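Local coordinates for protein beta-N-acetylglucosaminidase Nag2 (PDB 6EZS) that probably hydrolyses terminal non-reducing N-acetyl-D-hexosamine residues from N-acetyl-beta-D-hexosaminides, as a member of glycoside hydrolase family 20, at residues D271-F276 with H298-D303; E310-P315 with L420-A425; V432-D437 with K482-W487. All blocks are in the same frame, centred on the assembly; numbering follows the deposited sequence.

Contact 1 (D271-F276 with H298-D303); sequences DCARHF and HWHLTD. With NAG (2-acetamido-2-deoxy-beta-D-glucopyranose), chain C.
Arg274 and Asp303 meet as stacked flat groups at the C-terminal mouth of the TIM barrel of this family 20 enzyme, where the parallel strands 265-271 and 296-303 end. The guanidinium and carboxylate planes are only 16° apart, and Asp303 OD2 sits over the guanidinium centre, 3.2 Å from Arg274 CZ. No N-H of Arg274 points at this oxygen, so between these two groups the attraction is one of charge. At the guanidinium edge, in its plane, NH1 meets Asp271 OD2 at 2.9 Å and NH2 meets O3 of the bound N-acetylglucosamine at 3.2 Å; NH1 also bonds the sugar O4 from an oblique position, and NE pairs with Glu305. Asp303 OD2 also accepts from His300 NE2 at 2.7 Å, nearly straight and close to the imidazole plane, which helps hold the carboxylate in place over the guanidinium. Asp271 and His300 run side by side from the same face of the sheet, carboxylate and ring almost perpendicular. A chi1 of 179° swings the Asp271 carboxylate forward along the chain, where OD1 accepts from Arg274 N in an Asx motif. Farther from the sugar, Cys272 SG approaches the edge of the Trp299 indole, near its plane and 3.3 Å from NE1.

Contact 2 (E310-P315 with L420-A425); sequences EIKSLP and LEEIAA
Glu422 reaches from helix 410-426 into the loop 310-315, where its carboxylate lies against the methyl CG2 of Ile311 and is received by the backbone of the next two residues. Ile311 CG2 touches Glu422 CD at 3.6 Å, so the charged group rests on an apolar branch on its way to the polar atoms.

Each carboxylate oxygen takes one backbone N-H, both on the syn side. Lys312 N donates to Glu422 OE2 at 2.9 Å and Ser313 N to Glu422 OE1 at 2.9 Å, the latter only 18° out of the carboxylate plane. The hydroxyl of Ser313 adds a third bond, OG donating to Glu422 OE1 at 2.8 Å from above that plane. A chi1 of 61° places OG within reach of the oxygen that Ser313 N also serves. OE1 is thus gripped by two donors of one residue, and OE2 has a second partner in Gln347 NE2. With both oxygens bonded, rotation of the carboxylate about its last bond is restrained, and this cluster of donors would be expected to favour the ionised form.

The glutamate chain is extended beyond CG, which carries its end across to the loop. Alongside, the two isoleucines meet through their terminal methyls, Ile311 CD1 to Ile423 CD1 at 4.2 Å. Residues 311-314 form a type I beta turn, closed by Leu314 N to Ile311 O, and the glutamate takes the N-H groups of its two central residues.

The contact joins the loop between strand 306-307 and helix 316-319 to the outer helical layer of the barrel. Ile311 also packs on Val419 and Leu314 on Phe415 of helix 410-426, whereas Ile423 faces inward onto Pro366 and Ile368 of strand 363-370.

Contact 3 (V432-D437 with K482-W487); sequences VHIGAD and KRMLGW. With NAG (2-acetamido-2-deoxy-beta-D-glucopyranose), chain C.
Backbone hydrogen bonds join Val432-Gly435 and Arg483-Trp487 as neighbouring parallel strands of the TIM barrel. Val432 N donates to Arg483 O, Leu485 N to Val432 O and Ile434 N to Leu485 O; at the C-terminal end Trp487 N closes the ladder on Gly435 O at 3.0 Å. The short strand axes diverge by 39°, in keeping with the twist of a barrel wall.

Aromatic contacts gather on the side carrying His433 and Leu485. The imidazole edge points at the indole face of Trp487 in an edge-to-face pair, planes 56° apart, with His433 CE1 3.6 Å from Trp487 CE2. One imidazole face lies over the neighbouring backbone, where Gly486 CA makes a CH-pi contact. On the opposite face of the indole sits the acetamido methyl of the bound N-acetylglucosamine, its C8 3.5 Å from Trp487 NE1.

Polar contacts surround the indole edge: Asp437 OD1 lies 3.6 Å from Trp487 CD1, and Asp437 OD2 3.2 Å from the sugar O7, consistent with the acetamido pocket of family 20 enzymes, next to Glu438, the probable proton donor. A water lies 3.0 Å from Asp437 OD1 and accepts weakly from Trp487 NE1, whose stronger partner is Glu367.

Apolar packing occupies the other side. Ile434 CG2 touches Met484 SD at 3.6 Å; chi3 of 64° bends the methionine chain so that its CE methyl also stays near that branch.

Strand 363-370 flanks Val432-Gly435 and strand 501-504 flanks Arg483-Trp487, while helix 464-479 packs on Val432, Ala436 and Met484 from outside the barrel.

How the contacts relate
From the N terminus, contact 1 closes first, bringing the end of strand 265-271 and its following loop beside strand 296-303 across the excursion through helix 279-291. Contact 2 then spans 104 residues, returning helix 410-426 to the loop 310-315. Contact 3 follows, joining strands 431-435 and 483-487 across the connection that holds helices 448-457 and 464-479. The three are in series, neither nested nor crossed. Contacts 1 and 3 belong to one barrel sheet, touch through His298 and His433, and both reach the bound sugar. Contact 2 lies on the outer layer, yet Leu420 and Ile423 of its helix pack on Val432 and Ile434 of contact 3.

Contact 1 (D271-F276 with H298-D303)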
loop_
_atom_site.group_PDB
_atom_site.type_symbol
_atom_site.label_atom_id
_atom_site.label_comp_id
_atom_site.label_asym_id
_atom_site.label_seq_id
_atom_site.Cartn_x
_atom_site.Cartn_y
_atom_site.Cartn_z
ATOM N N ASP A 271 -0.363 2.356 -1.651
ATOM C CA ASP A 271 -1.237 3.529 -1.574
ATOM C C ASP A 271 -0.473 4.822 -1.878
ATOM O O ASP A 271 0.263 5.304 -1.021
ATOM C CB ASP A 271 -1.862 3.601 -0.173
ATOM C CG ASP A 271 -2.773 4.804 0.020
ATOM O OD1 ASP A 271 -3.034 5.543 -0.955
ATOM O OD2 ASP A 271 -3.237 5.002 1.169
ATOM N N CYS A 272 -0.676 5.370 -3.081
ATOM C CA CYS A 272 -0.097 6.660 -3.501
ATOM C C CYS A 272 -1.084 7.838 -3.456
ATOM O O CYS A 272 -0.712 8.979 -3.752
ATOM C CB CYS A 272 0.457 6.542 -4.913
ATOM S SG CYS A 272 1.864 5.428 -5.049
ATOM N N ALA A 273 -2.330 7.576 -3.092
ATOM C CA ALA A 273 -3.337 8.621 -3.005
ATOM C C ALA A 273 -3.263 9.364 -1.683
ATOM O O ALA A 273 -3.350 10.583 -1.646
ATOM C CB ALA A 273 -4.720 8.026 -3.189
ATOM N N ARG A 274 -3.158 8.630 -0.588
ATOM C CA ARG A 274 -3.084 9.258 0.743
ATOM C C ARG A 274 -1.871 10.159 0.874
ATOM O O ARG A 274 -1.961 11.247 1.414
ATOM C CB ARG A 274 -3.069 8.208 1.851
ATOM C CG ARG A 274 -4.439 7.674 2.233
ATOM C CD ARG A 274 -5.360 7.418 1.039
ATOM N NE ARG A 274 -6.683 6.957 1.471
ATOM C CZ ARG A 274 -6.975 5.728 1.877
ATOM N NH1 ARG A 274 -6.034 4.767 1.883
ATOM N NH2 ARG A 274 -8.218 5.454 2.271
ATOM N N HIS A 275 -0.741 9.679 0.386
ATOM C CA HIS A 275 0.460 10.466 0.239
ATOM C C HIS A 275 1.133 10.086 -1.078
ATOM O O HIS A 275 1.139 8.921 -1.481
ATOM C CB HIS A 275 1.387 10.244 1.436
ATOM C CG HIS A 275 0.954 10.987 2.660
ATOM N ND1 HIS A 275 0.314 10.380 3.715
ATOM C CD2 HIS A 275 1.023 12.302 2.972
ATOM C CE1 HIS A 275 0.017 11.288 4.629
ATOM N NE2 HIS A 275 0.442 12.460 4.204
ATOM N N PHE A 276 1.686 11.089 -1.747
ATOM C CA PHE A 276 2.310 10.907 -3.021
ATOM C C PHE A 276 3.759 10.480 -2.802
ATOM O O PHE A 276 4.466 11.081 -2.011
ATOM C CB PHE A 276 2.249 12.209 -3.811
ATOM C CG PHE A 276 2.934 12.136 -5.138
ATOM C CD1 PHE A 276 2.374 11.422 -6.180
ATOM C CD2 PHE A 276 4.155 12.761 -5.343
ATOM C CE1 PHE A 276 3.012 11.347 -7.412
ATOM C CE2 PHE A 276 4.795 12.695 -6.570
ATOM C CZ PHE A 276 4.222 11.989 -7.604
ATOM N N HIS A 298 0.509 -3.471 -7.608
ATOM C CA HIS A 298 -0.835 -2.910 -7.646
ATOM C C HIS A 298 -0.748 -1.456 -7.202
ATOM O O HIS A 298 -0.502 -1.156 -6.040
ATOM C CB HIS A 298 -1.723 -3.741 -6.717
ATOM C CG HIS A 298 -3.127 -3.234 -6.555
ATOM N ND1 HIS A 298 -4.148 -4.056 -6.137
ATOM C CD2 HIS A 298 -3.672 -2.000 -6.678
ATOM C CE1 HIS A 298 -5.258 -3.355 -6.016
ATOM N NE2 HIS A 298 -4.994 -2.105 -6.335
ATOM N N TRP A 299 -0.983 -0.554 -8.149
ATOM C CA TRP A 299 -0.826 0.876 -7.947
ATOM C C TRP A 299 -2.172 1.539 -7.559
ATOM O O TRP A 299 -3.057 1.745 -8.398
ATOM C CB TRP A 299 -0.281 1.475 -9.235
ATOM C CG TRP A 299 0.619 2.643 -9.070
ATOM C CD1 TRP A 299 0.778 3.439 -7.955
ATOM C CD2 TRP A 299 1.485 3.179 -10.071
ATOM N NE1 TRP A 299 1.693 4.434 -8.210
ATOM C CE2 TRP A 299 2.146 4.300 -9.498
ATOM C CE3 TRP A 299 1.774 2.819 -11.396
ATOM C CZ2 TRP A 299 3.080 5.058 -10.201
ATOM C CZ3 TRP A 299 2.702 3.573 -12.101
ATOM C CH2 TRP A 299 3.351 4.684 -11.497
ATOM N N HIS A 300 -2.318 1.843 -6.274
ATOM C CA HIS A 300 -3.500 2.500 -5.758
ATOM C C HIS A 300 -3.358 4.009 -6.014
ATOM O O HIS A 300 -2.791 4.750 -5.198
ATOM C CB HIS A 300 -3.669 2.185 -4.273
ATOM C CG HIS A 300 -4.977 2.631 -3.718
ATOM N ND1 HIS A 300 -6.146 1.958 -3.971
ATOM C CD2 HIS A 300 -5.317 3.696 -2.955
ATOM C CE1 HIS A 300 -7.155 2.580 -3.385
ATOM N NE2 HIS A 300 -6.679 3.643 -2.769
ATOM N N LEU A 301 -3.880 4.443 -7.165
ATOM C CA LEU A 301 -3.629 5.779 -7.720
ATOM C C LEU A 301 -4.641 6.857 -7.339
ATOM O O LEU A 301 -4.337 8.039 -7.445
ATOM C CB LEU A 301 -3.576 5.695 -9.247
ATOM C CG LEU A 301 -2.375 4.958 -9.827
ATOM C CD1 LEU A 301 -2.652 4.540 -11.260
ATOM C CD2 LEU A 301 -1.128 5.832 -9.719
ATOM N N THR A 302 -5.840 6.446 -6.925
ATOM C CA THR A 302 -6.941 7.371 -6.657
ATOM C C THR A 302 -7.590 7.019 -5.332
ATOM O O THR A 302 -7.728 5.843 -4.983
ATOM C CB THR A 302 -8.034 7.351 -7.756
ATOM O OG1 THR A 302 -8.898 6.221 -7.574
ATOM C CG2 THR A 302 -7.417 7.310 -9.171
ATOM N N ASP A 303 -7.989 8.050 -4.601
ATOM C CA ASP A 303 -8.745 7.876 -3.369
ATOM C C ASP A 303 -9.380 9.221 -3.032
ATOM O O ASP A 303 -9.362 10.132 -3.870
ATOM C CB ASP A 303 -7.837 7.348 -2.229
ATOM C CG ASP A 303 -8.550 6.336 -1.320
ATOM O OD1 ASP A 303 -9.667 6.645 -0.855
ATOM O OD2 ASP A 303 -8.013 5.235 -1.084
HETATM C C1 NAG C . -8.297 -0.904 4.489
HETATM C C2 NAG C . -9.011 0.108 3.558
HETATM C C3 NAG C . -8.209 1.381 3.279
HETATM C C4 NAG C . -7.558 1.940 4.524
HETATM C C5 NAG C . -6.983 0.815 5.373
HETATM C C6 NAG C . -6.414 1.308 6.703
HETATM C C7 NAG C . -10.403 -0.685 1.638
HETATM C C8 NAG C . -10.285 -1.367 0.306
HETATM N N2 NAG C . -9.230 -0.564 2.254
HETATM O O1 NAG C . -9.136 -1.988 4.861
HETATM O O3 NAG C . -9.063 2.383 2.736
HETATM O O4 NAG C . -6.543 2.838 4.080
HETATM O O5 NAG C . -8.042 -0.099 5.620
HETATM O O6 NAG C . -5.581 0.278 7.242
HETATM O O7 NAG C . -11.471 -0.279 2.079
#

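Contact 2 (E310-P315 with L420-A425)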
loop_
_atom_site.group_PDB
_atom_site.type_symbol
_atom_site.label_atom_id
_atom_site.label_comp_id
_atom_site.label_asym_id
_atom_site.label_seq_id
_atom_site.Cartn_x
_atom_site.Cartn_y
_atom_site.Cartn_z
ATOM N N GLU A 310 -2.531 11.258 -14.457
ATOM C CA GLU A 310 -2.835 12.261 -15.479
ATOM C C GLU A 310 -3.797 11.688 -16.507
ATOM O O GLU A 310 -3.508 10.672 -17.137
ATOM C CB GLU A 310 -1.544 12.770 -16.161
ATOM C CG GLU A 310 -1.752 13.459 -17.511
ATOM C CD GLU A 310 -0.469 13.990 -18.132
ATOM O OE1 GLU A 310 0.380 13.194 -18.599
ATOM O OE2 GLU A 310 -0.322 15.224 -18.179
ATOM N N ILE A 311 -4.944 12.345 -16.644
ATOM C CA ILE A 311 -5.909 12.054 -17.696
ATOM C C ILE A 311 -5.942 13.299 -18.592
ATOM O O ILE A 311 -6.342 14.373 -18.149
ATOM C CB ILE A 311 -7.324 11.766 -17.132
ATOM C CG1 ILE A 311 -7.277 10.745 -15.986
ATOM C CG2 ILE A 311 -8.266 11.293 -18.237
ATOM C CD1 ILE A 311 -6.787 9.356 -16.361
ATOM N N LYS A 312 -5.512 13.147 -19.840
ATOM C CA LYS A 312 -5.448 14.264 -20.796
ATOM C C LYS A 312 -6.809 14.865 -21.121
ATOM O O LYS A 312 -6.945 16.083 -21.155
ATOM C CB LYS A 312 -4.756 13.813 -22.073
ATOM C CG LYS A 312 -3.256 13.737 -21.902
ATOM C CD LYS A 312 -2.614 12.739 -22.846
ATOM C CE LYS A 312 -1.134 12.583 -22.531
ATOM N NZ LYS A 312 -0.407 13.883 -22.417
ATOM N N SER A 313 -7.807 14.007 -21.327
ATOM C CA SER A 313 -9.181 14.445 -21.583
ATOM C C SER A 313 -9.833 15.167 -20.398
ATOM O O SER A 313 -10.804 15.879 -20.589
ATOM C CB SER A 313 -10.053 13.256 -22.023
ATOM O OG SER A 313 -10.116 12.236 -21.028
ATOM N N LEU A 314 -9.312 14.970 -19.185
ATOM C CA LEU A 314 -9.826 15.618 -17.968
ATOM C C LEU A 314 -8.678 16.202 -17.132
ATOM O O LEU A 314 -8.348 15.659 -16.070
ATOM C CB LEU A 314 -10.635 14.615 -17.144
ATOM C CG LEU A 314 -11.851 13.989 -17.841
ATOM C CD1 LEU A 314 -12.336 12.770 -17.078
ATOM C CD2 LEU A 314 -12.979 14.998 -18.014
ATOM N N PRO A 315 -8.067 17.319 -17.606
ATOM C CA PRO A 315 -6.899 17.956 -16.950
ATOM C C PRO A 315 -7.078 18.309 -15.471
ATOM O O PRO A 315 -6.094 18.295 -14.712
ATOM C CB PRO A 315 -6.693 19.258 -17.751
ATOM C CG PRO A 315 -7.397 19.059 -19.031
ATOM C CD PRO A 315 -8.495 18.070 -18.807
ATOM N N LEU A 420 -11.211 5.384 -17.965
ATOM C CA LEU A 420 -10.898 3.979 -18.263
ATOM C C LEU A 420 -10.269 3.752 -19.659
ATOM O O LEU A 420 -9.432 2.855 -19.836
ATOM C CB LEU A 420 -12.131 3.092 -18.049
ATOM C CG LEU A 420 -12.622 2.960 -16.601
ATOM C CD1 LEU A 420 -13.931 2.185 -16.575
ATOM C CD2 LEU A 420 -11.608 2.326 -15.654
ATOM N N GLU A 421 -10.669 4.569 -20.635
ATOM C CA GLU A 421 -10.066 4.551 -21.975
ATOM C C GLU A 421 -8.575 4.881 -21.928
ATOM O O GLU A 421 -7.755 4.160 -22.496
ATOM C CB GLU A 421 -10.770 5.548 -22.894
ATOM C CG GLU A 421 -12.104 5.077 -23.454
ATOM C CD GLU A 421 -12.918 6.213 -24.076
ATOM O OE1 GLU A 421 -12.350 7.296 -24.374
ATOM O OE2 GLU A 421 -14.138 6.024 -24.265
ATOM N N GLU A 422 -8.238 5.969 -21.248
ATOM C CA GLU A 422 -6.845 6.375 -21.078
ATOM C C GLU A 422 -6.035 5.417 -20.206
ATOM O O GLU A 422 -4.861 5.183 -20.486
ATOM C CB GLU A 422 -6.759 7.804 -20.539
ATOM C CG GLU A 422 -7.463 8.813 -21.455
ATOM C CD GLU A 422 -6.911 10.227 -21.407
ATOM O OE1 GLU A 422 -7.645 11.134 -21.833
ATOM O OE2 GLU A 422 -5.761 10.455 -20.971
ATOM N N ILE A 423 -6.652 4.861 -19.164
ATOM C CA ILE A 423 -6.020 3.826 -18.328
ATOM C C ILE A 423 -5.746 2.526 -19.119
ATOM O O ILE A 423 -4.640 1.993 -19.086
ATOM C CB ILE A 423 -6.876 3.535 -17.056
ATOM C CG1 ILE A 423 -6.987 4.789 -16.152
ATOM C CG2 ILE A 423 -6.324 2.354 -16.249
ATOM C CD1 ILE A 423 -5.688 5.359 -15.616
ATOM N N ALA A 424 -6.755 2.030 -19.830
ATOM C CA ALA A 424 -6.609 0.834 -20.687
ATOM C C ALA A 424 -5.505 0.959 -21.758
ATOM O O ALA A 424 -4.757 0.006 -21.990
ATOM C CB ALA A 424 -7.936 0.474 -21.343
ATOM N N ALA A 425 -5.416 2.123 -22.398
ATOM C CA ALA A 425 -4.369 2.404 -23.391
ATOM C C ALA A 425 -2.986 2.602 -22.751
ATOM O O ALA A 425 -1.978 2.173 -23.315
ATOM C CB ALA A 425 -4.744 3.625 -24.230
#

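Contact 3 (V432-D437 with K482-W487)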
loop_
_atom_site.group_PDB
_atom_site.type_symbol
_atom_site.label_atom_id
_atom_site.label_comp_id
_atom_site.label_asym_id
_atom_site.label_seq_id
_atom_site.Cartn_x
_atom_site.Cartn_y
_atom_site.Cartn_z
ATOM N N VAL A 432 -7.749 -4.170 -14.909
ATOM C CA VAL A 432 -7.951 -2.895 -14.233
ATOM C C VAL A 432 -8.809 -3.080 -12.980
ATOM O O VAL A 432 -9.870 -3.711 -13.019
ATOM C CB VAL A 432 -8.620 -1.871 -15.161
ATOM C CG1 VAL A 432 -8.912 -0.561 -14.432
ATOM C CG2 VAL A 432 -7.727 -1.602 -16.352
ATOM N N HIS A 433 -8.351 -2.495 -11.875
ATOM C CA HIS A 433 -9.047 -2.578 -10.601
ATOM C C HIS A 433 -9.945 -1.364 -10.479
ATOM O O HIS A 433 -9.478 -0.238 -10.638
ATOM C CB HIS A 433 -8.026 -2.613 -9.461
ATOM C CG HIS A 433 -8.535 -3.219 -8.192
ATOM N ND1 HIS A 433 -9.506 -2.627 -7.419
ATOM C CD2 HIS A 433 -8.180 -4.347 -7.540
ATOM C CE1 HIS A 433 -9.740 -3.364 -6.351
ATOM N NE2 HIS A 433 -8.948 -4.417 -6.401
ATOM N N ILE A 434 -11.222 -1.603 -10.177
ATOM C CA ILE A 434 -12.269 -0.569 -10.175
ATOM C C ILE A 434 -12.693 -0.037 -8.777
ATOM O O ILE A 434 -13.573 0.821 -8.661
ATOM C CB ILE A 434 -13.514 -1.087 -10.955
ATOM C CG1 ILE A 434 -14.402 0.076 -11.463
ATOM C CG2 ILE A 434 -14.317 -2.074 -10.111
ATOM C CD1 ILE A 434 -13.717 1.040 -12.413
ATOM N N GLY A 435 -12.049 -0.529 -7.734
ATOM C CA GLY A 435 -12.436 -0.269 -6.349
ATOM C C GLY A 435 -13.594 -1.153 -5.909
ATOM O O GLY A 435 -13.397 -2.224 -5.341
ATOM N N ALA A 436 -14.807 -0.700 -6.212
ATOM C CA ALA A 436 -16.042 -1.360 -5.773
ATOM C C ALA A 436 -16.119 -1.560 -4.242
ATOM O O ALA A 436 -16.578 -2.597 -3.747
ATOM C CB ALA A 436 -16.209 -2.681 -6.508
ATOM N N ASP A 437 -15.656 -0.548 -3.508
ATOM C CA ASP A 437 -15.835 -0.476 -2.067
ATOM C C ASP A 437 -17.320 -0.312 -1.762
ATOM O O ASP A 437 -18.064 0.307 -2.543
ATOM C CB ASP A 437 -15.099 0.730 -1.463
ATOM C CG ASP A 437 -13.595 0.674 -1.661
ATOM O OD1 ASP A 437 -13.137 0.991 -2.790
ATOM O OD2 ASP A 437 -12.877 0.338 -0.683
ATOM N N LYS A 482 -9.940 -5.413 -21.278
ATOM C CA LYS A 482 -9.470 -5.553 -19.894
ATOM C C LYS A 482 -10.467 -6.349 -19.062
ATOM O O LYS A 482 -11.686 -6.168 -19.182
ATOM C CB LYS A 482 -9.277 -4.179 -19.238
ATOM C CG LYS A 482 -8.347 -3.240 -19.976
ATOM C CD LYS A 482 -6.946 -3.810 -20.137
ATOM C CE LYS A 482 -6.004 -2.740 -20.663
ATOM N NZ LYS A 482 -4.789 -3.332 -21.262
ATOM N N ARG A 483 -9.933 -7.212 -18.206
ATOM C CA ARG A 483 -10.721 -7.899 -17.192
ATOM C C ARG A 483 -10.813 -6.976 -15.959
ATOM O O ARG A 483 -9.821 -6.332 -15.602
ATOM C CB ARG A 483 -10.042 -9.219 -16.841
ATOM C CG ARG A 483 -10.922 -10.219 -16.117
ATOM C CD ARG A 483 -10.177 -11.510 -15.819
ATOM N NE ARG A 483 -10.947 -12.366 -14.923
ATOM C CZ ARG A 483 -10.551 -13.551 -14.456
ATOM N NH1 ARG A 483 -9.369 -14.050 -14.787
ATOM N NH2 ARG A 483 -11.343 -14.236 -13.649
ATOM N N MET A 484 -11.989 -6.891 -15.337
ATOM C CA MET A 484 -12.152 -6.066 -14.140
ATOM C C MET A 484 -11.693 -6.787 -12.852
ATOM O O MET A 484 -11.785 -8.020 -12.734
ATOM C CB MET A 484 -13.598 -5.560 -14.005
ATOM C CG MET A 484 -13.733 -4.292 -13.174
ATOM S SD MET A 484 -15.382 -3.551 -13.183
ATOM C CE MET A 484 -16.316 -4.859 -12.380
ATOM N N LEU A 485 -11.152 -6.001 -11.915
ATOM C CA LEU A 485 -10.755 -6.489 -10.587
ATOM C C LEU A 485 -11.469 -5.625 -9.569
ATOM O O LEU A 485 -11.754 -4.461 -9.845
ATOM C CB LEU A 485 -9.241 -6.397 -10.358
ATOM C CG LEU A 485 -8.238 -6.881 -11.417
ATOM C CD1 LEU A 485 -6.819 -6.787 -10.887
ATOM C CD2 LEU A 485 -8.453 -8.305 -11.844
ATOM N N GLY A 486 -11.769 -6.183 -8.400
ATOM C CA GLY A 486 -12.479 -5.432 -7.352
ATOM C C GLY A 486 -12.246 -5.938 -5.947
ATOM O O GLY A 486 -11.819 -7.062 -5.755
ATOM N N TRP A 487 -12.523 -5.096 -4.959
ATOM C CA TRP A 487 -12.444 -5.504 -3.558
ATOM C C TRP A 487 -13.669 -6.337 -3.225
ATOM O O TRP A 487 -14.709 -6.210 -3.860
ATOM C CB TRP A 487 -12.398 -4.310 -2.627
ATOM C CG TRP A 487 -11.213 -3.400 -2.786
ATOM C CD1 TRP A 487 -11.249 -2.065 -3.108
ATOM C CD2 TRP A 487 -9.826 -3.727 -2.605
ATOM N NE1 TRP A 487 -9.980 -1.553 -3.159
ATOM C CE2 TRP A 487 -9.084 -2.545 -2.856
ATOM C CE3 TRP A 487 -9.134 -4.909 -2.257
ATOM C CZ2 TRP A 487 -7.698 -2.502 -2.772
ATOM C CZ3 TRP A 487 -7.743 -4.880 -2.196
ATOM C CH2 TRP A 487 -7.039 -3.677 -2.454
HETATM C C1 NAG C . -8.297 -0.904 4.489
HETATM C C2 NAG C . -9.011 0.108 3.558
HETATM C C3 NAG C . -8.209 1.381 3.279
HETATM C C4 NAG C . -7.558 1.940 4.524
HETATM C C5 NAG C . -6.983 0.815 5.373
HETATM C C6 NAG C . -6.414 1.308 6.703
HETATM C C7 NAG C . -10.403 -0.685 1.638
HETATM C C8 NAG C . -10.285 -1.367 0.306
HETATM N N2 NAG C . -9.230 -0.564 2.254
HETATM O O1 NAG C . -9.136 -1.988 4.861
HETATM O O3 NAG C . -9.063 2.383 2.736
HETATM O O4 NAG C . -6.543 2.838 4.080
HETATM O O5 NAG C . -8.042 -0.099 5.620
HETATM O O6 NAG C . -5.581 0.278 7.242
HETATM O O7 NAG C . -11.471 -0.279 2.079
HETATM O O HOH W 1 -10.160 1.394 -2.360
#